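Local atomic coordinates of cell division control protein 73 (Saccharomyces cerevisiae, PDB entry 3V46), a protein that serves in the PAF1 complex, a multifunctional transcription elongation assembly, whose association with chromatin is promoted by this Ras-like C-terminal domain. Residues Ile91-His96 with Glu110-Cys115; Leu27-Ile32 with Phe70-Asn75. One frame throughout, in Å; residues are numbered along the deposited sequence.

How the contacts relate
Both contacts are buried and tie a strand of the same mixed sheet to a neighbouring piece of chain, a worked example of how a Ras-like domain packs its sheet. In contact 1, strand 88-92 meets the end of helix 108-114 almost wholly through hydrocarbon, with one aromatic ring. Contact 2 lies at the end of strand 68-73, where the loop leading to helix 32-38 packs against it; it is apolar on the strand but reaches a partly exposed aspartate at its margin. Neither has a hydrogen bond between its segments. Their centres lie about 15 Å apart, and Phe92 joins them, its CE2 3.9 Å from Leu27 CD1.

Contact 1 of 2, residues Ile91-His96 with Glu110-Cys115; sequences IFTTGH and ELFQRC
Ile91 and Leu111 reach toward each other tip to tip, one part of a strand-to-helix packing in which Ile91 and Phe112 contribute most of the buried surface. The isoleucine sends out a single methyl, CD1, which fits against the whole isobutyl fork of the leucine: it is 3.6 Å from Leu111 CD1 and 3.8 Å from Leu111 CD2. With CG1 anti to the carbonyl carbon (chi1 -61°) and the chain then extended through chi2, CD1 is held out from the strand. The same methyl has a second neighbour, Cys115 CB at 3.9 Å, so one carbon touches two residues four apart in sequence. The two residues are linked by the backbone bond from Cys115 N to Leu111 O, 2.8 Å long, and the same oxygen also accepts from Arg114 N.

Phe112 adds a second point of contact farther along 91-96. Its ring also reaches tip to tip, toward Thr93, and CZ comes to 3.5 Å from Thr93 CG2. The ring's edge is turned to Ile91, whose CB lies near the ring plane at 4.3 Å from Phe112 CE1. Over one face sits Leu111 CD2, offset toward the rim, which makes the leucine a neighbour of both the isoleucine and the ring. Phe100 meets the Phe112 ring edge-to-face.

Thr93 divides its two branches by chemistry. CG2, anti to the carbonyl carbon, meets the ring's CZ end, while OG1 is hydrogen-bonded to the backbone O of Tyr118 on the adjacent strand; the buried hydroxyl is thereby satisfied without a polar partner in the helix. Strand 88-92, helix 108-114 and strand 116-122 form a beta-alpha-beta unit with its two strands parallel, the building block of the Ras-like fold to which this domain belongs.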
loop_
_atom_site.group_PDB
_atom_site.type_symbol
_atom_site.label_atom_id
_atom_site.label_comp_id
_atom_site.label_asym_id
_atom_site.label_seq_id
_atom_site.Cartn_x
_atom_site.Cartn_y
_atom_site.Cartn_z
ATOM N N ILE A 91 3.550 -1.804 2.306
ATOM C CA ILE A 91 2.726 -1.503 3.461
ATOM C C ILE A 91 2.325 -0.038 3.391
ATOM O O ILE A 91 3.186 0.852 3.357
ATOM C CB ILE A 91 3.487 -1.786 4.771
ATOM C CG1 ILE A 91 3.874 -3.281 4.845
ATOM C CG2 ILE A 91 2.646 -1.392 5.987
ATOM C CD1 ILE A 91 4.753 -3.636 5.999
ATOM N N PHE A 92 1.017 0.210 3.337
ATOM C CA PHE A 92 0.492 1.553 3.469
ATOM C C PHE A 92 0.306 1.826 4.946
ATOM O O PHE A 92 -0.275 1.006 5.663
ATOM C CB PHE A 92 -0.852 1.697 2.751
ATOM C CG PHE A 92 -0.759 1.708 1.251
ATOM C CD1 PHE A 92 0.101 0.867 0.576
ATOM C CD2 PHE A 92 -1.549 2.550 0.512
ATOM C CE1 PHE A 92 0.166 0.881 -0.813
ATOM C CE2 PHE A 92 -1.488 2.558 -0.872
ATOM C CZ PHE A 92 -0.645 1.720 -1.529
ATOM N N THR A 93 0.767 2.988 5.404
ATOM C CA THR A 93 0.730 3.302 6.825
ATOM C C THR A 93 -0.321 4.343 7.177
ATOM O O THR A 93 -0.592 5.273 6.415
ATOM C CB THR A 93 2.089 3.824 7.317
ATOM O OG1 THR A 93 2.434 5.005 6.586
ATOM C CG2 THR A 93 3.164 2.790 7.120
ATOM N N THR A 94 -0.899 4.166 8.358
ATOM C CA THR A 94 -1.946 5.036 8.863
ATOM C C THR A 94 -1.338 6.200 9.599
ATOM O O THR A 94 -1.967 7.233 9.762
ATOM C CB THR A 94 -2.836 4.298 9.880
ATOM O OG1 THR A 94 -2.031 3.871 10.984
ATOM C CG2 THR A 94 -3.499 3.090 9.235
ATOM N N GLY A 95 -0.112 6.008 10.070
ATOM C CA GLY A 95 0.527 6.983 10.930
ATOM C C GLY A 95 0.503 6.604 12.400
ATOM O O GLY A 95 1.067 7.315 13.215
ATOM N N HIS A 96 -0.154 5.501 12.752
ATOM C CA HIS A 96 -0.151 5.022 14.139
ATOM C C HIS A 96 0.911 3.951 14.295
ATOM O O HIS A 96 0.927 2.988 13.536
ATOM C CB HIS A 96 -1.498 4.422 14.515
ATOM C CG HIS A 96 -2.622 5.406 14.489
ATOM N ND1 HIS A 96 -3.850 5.112 13.940
ATOM C CD2 HIS A 96 -2.708 6.676 14.953
ATOM C CE1 HIS A 96 -4.645 6.161 14.064
ATOM N NE2 HIS A 96 -3.974 7.124 14.664
ATOM N N GLU A 110 13.018 -1.891 11.612
ATOM C CA GLU A 110 13.275 -3.169 10.954
ATOM C C GLU A 110 12.295 -3.406 9.813
ATOM O O GLU A 110 12.688 -3.817 8.725
ATOM C CB GLU A 110 13.213 -4.351 11.927
ATOM C CG GLU A 110 13.483 -5.695 11.234
ATOM C CD GLU A 110 13.600 -6.868 12.201
ATOM O OE1 GLU A 110 13.015 -6.789 13.299
ATOM O OE2 GLU A 110 14.269 -7.871 11.856
ATOM N N LEU A 111 11.017 -3.136 10.063
ATOM C CA LEU A 111 9.978 -3.393 9.083
ATOM C C LEU A 111 10.255 -2.666 7.768
ATOM O O LEU A 111 10.166 -3.265 6.698
ATOM C CB LEU A 111 8.615 -2.966 9.642
ATOM C CG LEU A 111 7.413 -3.140 8.719
ATOM C CD1 LEU A 111 7.197 -4.609 8.400
ATOM C CD2 LEU A 111 6.174 -2.536 9.363
ATOM N N PHE A 112 10.576 -1.378 7.834
ATOM C CA PHE A 112 10.715 -0.588 6.609
ATOM C C PHE A 112 12.101 -0.684 5.986
ATOM O O PHE A 112 12.349 -0.127 4.915
ATOM C CB PHE A 112 10.288 0.857 6.856
ATOM C CG PHE A 112 8.828 0.981 7.198
ATOM C CD1 PHE A 112 7.871 0.374 6.405
ATOM C CD2 PHE A 112 8.415 1.658 8.334
ATOM C CE1 PHE A 112 6.538 0.455 6.731
ATOM C CE2 PHE A 112 7.087 1.743 8.659
ATOM C CZ PHE A 112 6.143 1.137 7.854
ATOM N N GLN A 113 12.985 -1.429 6.637
ATOM C CA GLN A 113 14.253 -1.785 6.036
ATOM C C GLN A 113 14.059 -2.940 5.060
ATOM O O GLN A 113 14.833 -3.103 4.121
ATOM C CB GLN A 113 15.267 -2.171 7.110
ATOM C CG GLN A 113 16.025 -0.996 7.685
ATOM C CD GLN A 113 17.157 -1.425 8.598
ATOM O OE1 GLN A 113 16.962 -1.629 9.799
ATOM N NE2 GLN A 113 18.353 -1.561 8.032
ATOM N N ARG A 114 13.022 -3.741 5.272
ATOM C CA ARG A 114 12.841 -4.924 4.444
ATOM C C ARG A 114 11.513 -4.987 3.688
ATOM O O ARG A 114 11.368 -5.828 2.799
ATOM C CB ARG A 114 13.042 -6.185 5.284
ATOM C CG ARG A 114 12.063 -6.355 6.413
ATOM C CD ARG A 114 12.457 -7.558 7.253
ATOM N NE ARG A 114 12.453 -8.773 6.448
ATOM C CZ ARG A 114 13.266 -9.810 6.628
ATOM N NH1 ARG A 114 14.170 -9.806 7.599
ATOM N NH2 ARG A 114 13.164 -10.859 5.831
ATOM N N CYS A 115 10.565 -4.104 4.027
ATOM C CA CYS A 115 9.302 -3.980 3.297
ATOM C C CYS A 115 9.144 -2.515 2.916
ATOM O O CYS A 115 9.390 -1.623 3.723
ATOM C CB CYS A 115 8.068 -4.393 4.133
ATOM S SG CYS A 115 8.008 -6.106 4.769
#

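Contact 2 of 2, residues Leu27-Ile32 with Phe70-Asn75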
loop_
_atom_site.group_PDB
_atom_site.type_symbol
_atom_site.label_atom_id
_atom_site.label_comp_id
_atom_site.label_asym_id
_atom_site.label_seq_id
_atom_site.Cartn_x
_atom_site.Cartn_y
_atom_site.Cartn_z
ATOM N N LEU A 27 -6.560 6.421 1.637
ATOM C CA LEU A 27 -6.642 5.204 0.825
ATOM C C LEU A 27 -6.909 3.995 1.720
ATOM O O LEU A 27 -6.235 3.803 2.730
ATOM C CB LEU A 27 -5.357 4.965 0.029
ATOM C CG LEU A 27 -5.075 5.899 -1.145
ATOM C CD1 LEU A 27 -3.704 5.614 -1.751
ATOM C CD2 LEU A 27 -6.155 5.763 -2.201
ATOM N N THR A 28 -7.922 3.209 1.354
ATOM C CA THR A 28 -8.277 1.999 2.089
ATOM C C THR A 28 -8.627 0.900 1.092
ATOM O O THR A 28 -8.667 1.151 -0.109
ATOM C CB THR A 28 -9.496 2.231 2.962
ATOM O OG1 THR A 28 -10.657 2.303 2.126
ATOM C CG2 THR A 28 -9.361 3.534 3.748
ATOM N N VAL A 29 -8.901 -0.311 1.564
ATOM C CA VAL A 29 -9.311 -1.365 0.627
ATOM C C VAL A 29 -10.584 -0.985 -0.128
ATOM O O VAL A 29 -10.847 -1.530 -1.196
ATOM C CB VAL A 29 -9.522 -2.760 1.279
ATOM C CG1 VAL A 29 -8.204 -3.379 1.660
ATOM C CG2 VAL A 29 -10.485 -2.682 2.472
ATOM N N ALA A 30 -11.370 -0.056 0.409
ATOM C CA ALA A 30 -12.631 0.306 -0.237
ATOM C C ALA A 30 -12.446 1.137 -1.496
ATOM O O ALA A 30 -13.295 1.084 -2.389
ATOM C CB ALA A 30 -13.567 1.011 0.735
ATOM N N ASN A 31 -11.352 1.901 -1.581
ATOM C CA ASN A 31 -11.138 2.775 -2.737
ATOM C C ASN A 31 -9.841 2.523 -3.494
ATOM O O ASN A 31 -9.535 3.216 -4.464
ATOM C CB ASN A 31 -11.244 4.261 -2.350
ATOM C CG ASN A 31 -10.072 4.743 -1.508
ATOM O OD1 ASN A 31 -9.278 3.962 -1.014
ATOM N ND2 ASN A 31 -9.982 6.052 -1.329
ATOM N N ILE A 32 -9.092 1.508 -3.086
ATOM C CA ILE A 32 -7.784 1.281 -3.677
ATOM C C ILE A 32 -7.856 0.776 -5.115
ATOM O O ILE A 32 -7.006 1.100 -5.917
ATOM C CB ILE A 32 -6.925 0.334 -2.801
ATOM C CG1 ILE A 32 -5.458 0.374 -3.242
ATOM C CG2 ILE A 32 -7.471 -1.091 -2.835
ATOM C CD1 ILE A 32 -4.765 1.692 -3.013
ATOM N N PHE A 70 -1.776 -9.184 -7.047
ATOM C CA PHE A 70 -1.636 -8.753 -5.666
ATOM C C PHE A 70 -2.826 -9.119 -4.812
ATOM O O PHE A 70 -3.974 -9.000 -5.231
ATOM C CB PHE A 70 -1.447 -7.233 -5.596
ATOM C CG PHE A 70 -0.200 -6.752 -6.260
ATOM C CD1 PHE A 70 0.998 -6.700 -5.561
ATOM C CD2 PHE A 70 -0.216 -6.349 -7.589
ATOM C CE1 PHE A 70 2.160 -6.259 -6.175
ATOM C CE2 PHE A 70 0.938 -5.907 -8.200
ATOM C CZ PHE A 70 2.126 -5.863 -7.495
ATOM N N ILE A 71 -2.526 -9.553 -3.597
ATOM C CA ILE A 71 -3.518 -9.694 -2.552
ATOM C C ILE A 71 -3.381 -8.462 -1.671
ATOM O O ILE A 71 -2.317 -8.211 -1.120
ATOM C CB ILE A 71 -3.244 -10.955 -1.733
ATOM C CG1 ILE A 71 -3.339 -12.192 -2.639
ATOM C CG2 ILE A 71 -4.212 -11.063 -0.572
ATOM C CD1 ILE A 71 -2.769 -13.430 -2.013
ATOM N N ILE A 72 -4.451 -7.691 -1.548
ATOM C CA ILE A 72 -4.421 -6.425 -0.816
ATOM C C ILE A 72 -5.390 -6.553 0.345
ATOM O O ILE A 72 -6.580 -6.761 0.151
ATOM C CB ILE A 72 -4.821 -5.258 -1.725
ATOM C CG1 ILE A 72 -3.934 -5.254 -2.976
ATOM C CG2 ILE A 72 -4.729 -3.929 -0.960
ATOM C CD1 ILE A 72 -4.255 -4.175 -3.980
ATOM N N VAL A 73 -4.868 -6.487 1.560
ATOM C CA VAL A 73 -5.667 -6.800 2.731
ATOM C C VAL A 73 -5.561 -5.725 3.782
ATOM O O VAL A 73 -4.506 -5.113 3.940
ATOM C CB VAL A 73 -5.277 -8.156 3.351
ATOM C CG1 VAL A 73 -5.780 -9.286 2.492
ATOM C CG2 VAL A 73 -3.768 -8.269 3.561
ATOM N N ASP A 74 -6.644 -5.539 4.538
ATOM C CA ASP A 74 -6.686 -4.529 5.601
ATOM C C ASP A 74 -6.469 -5.119 6.985
ATOM O O ASP A 74 -6.673 -4.445 7.989
ATOM C CB ASP A 74 -7.988 -3.714 5.558
ATOM C CG ASP A 74 -9.223 -4.494 6.013
ATOM O OD1 ASP A 74 -9.114 -5.670 6.396
ATOM O OD2 ASP A 74 -10.328 -3.907 5.999
ATOM N N ASN A 75 -6.017 -6.369 7.025
ATOM C CA ASN A 75 -5.869 -7.112 8.266
ATOM C C ASN A 75 -4.839 -8.215 8.062
ATOM O O ASN A 75 -4.364 -8.431 6.956
ATOM C CB ASN A 75 -7.207 -7.737 8.655
ATOM C CG ASN A 75 -7.637 -8.807 7.675
ATOM O OD1 ASN A 75 -7.341 -9.991 7.857
ATOM N ND2 ASN A 75 -8.290 -8.397 6.604
#
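The backbones approach most closely where the CA atoms of Val29 and Asp74 stand 6.5 Å apart, a bend of the loop facing the point at which strand 68-73 ends. In this Ras-like domain the loop runs from strand 16-18 to helix 32-38, and here it packs against the strand alongside.

Val29 carries the contact with both methyls. CG1 lies 3.9 Å from Asp74 CB and also approaches the strand backbone and Ile72 CG2, while CG2 is 3.7 Å from Asp74 OD2. The side chains cross at about a right angle. Asp74 CG lies between the backbone N and the carbonyl carbon (chi1 72°), and CB and OD2 are presented to the valine. Deeper in, Ile32 CG2 and Ile72 CG2 meet more loosely at 4.4 Å; Ile19 touches both Val29 and Ile72.

Asp74 OD1 is met nearly along its C-O axis by Asn75 ND2, in a nearly straight bond of 2.9 Å with the oxygen close to the amide plane, while Asn75 OD1 accepts from Arg77 N. An alanine at Asp74 would keep the CB contact with Val29 but would probably open a gap beside Val29 CG2 and leave Asn75 ND2 without its carboxylate acceptor. The loop is shaped by its own side chains: Thr28 OG1 accepts from Ala30 N in an ST turn, and Asn31 OD1 receives Thr28 N at 2.8 Å, 174° at the hydrogen.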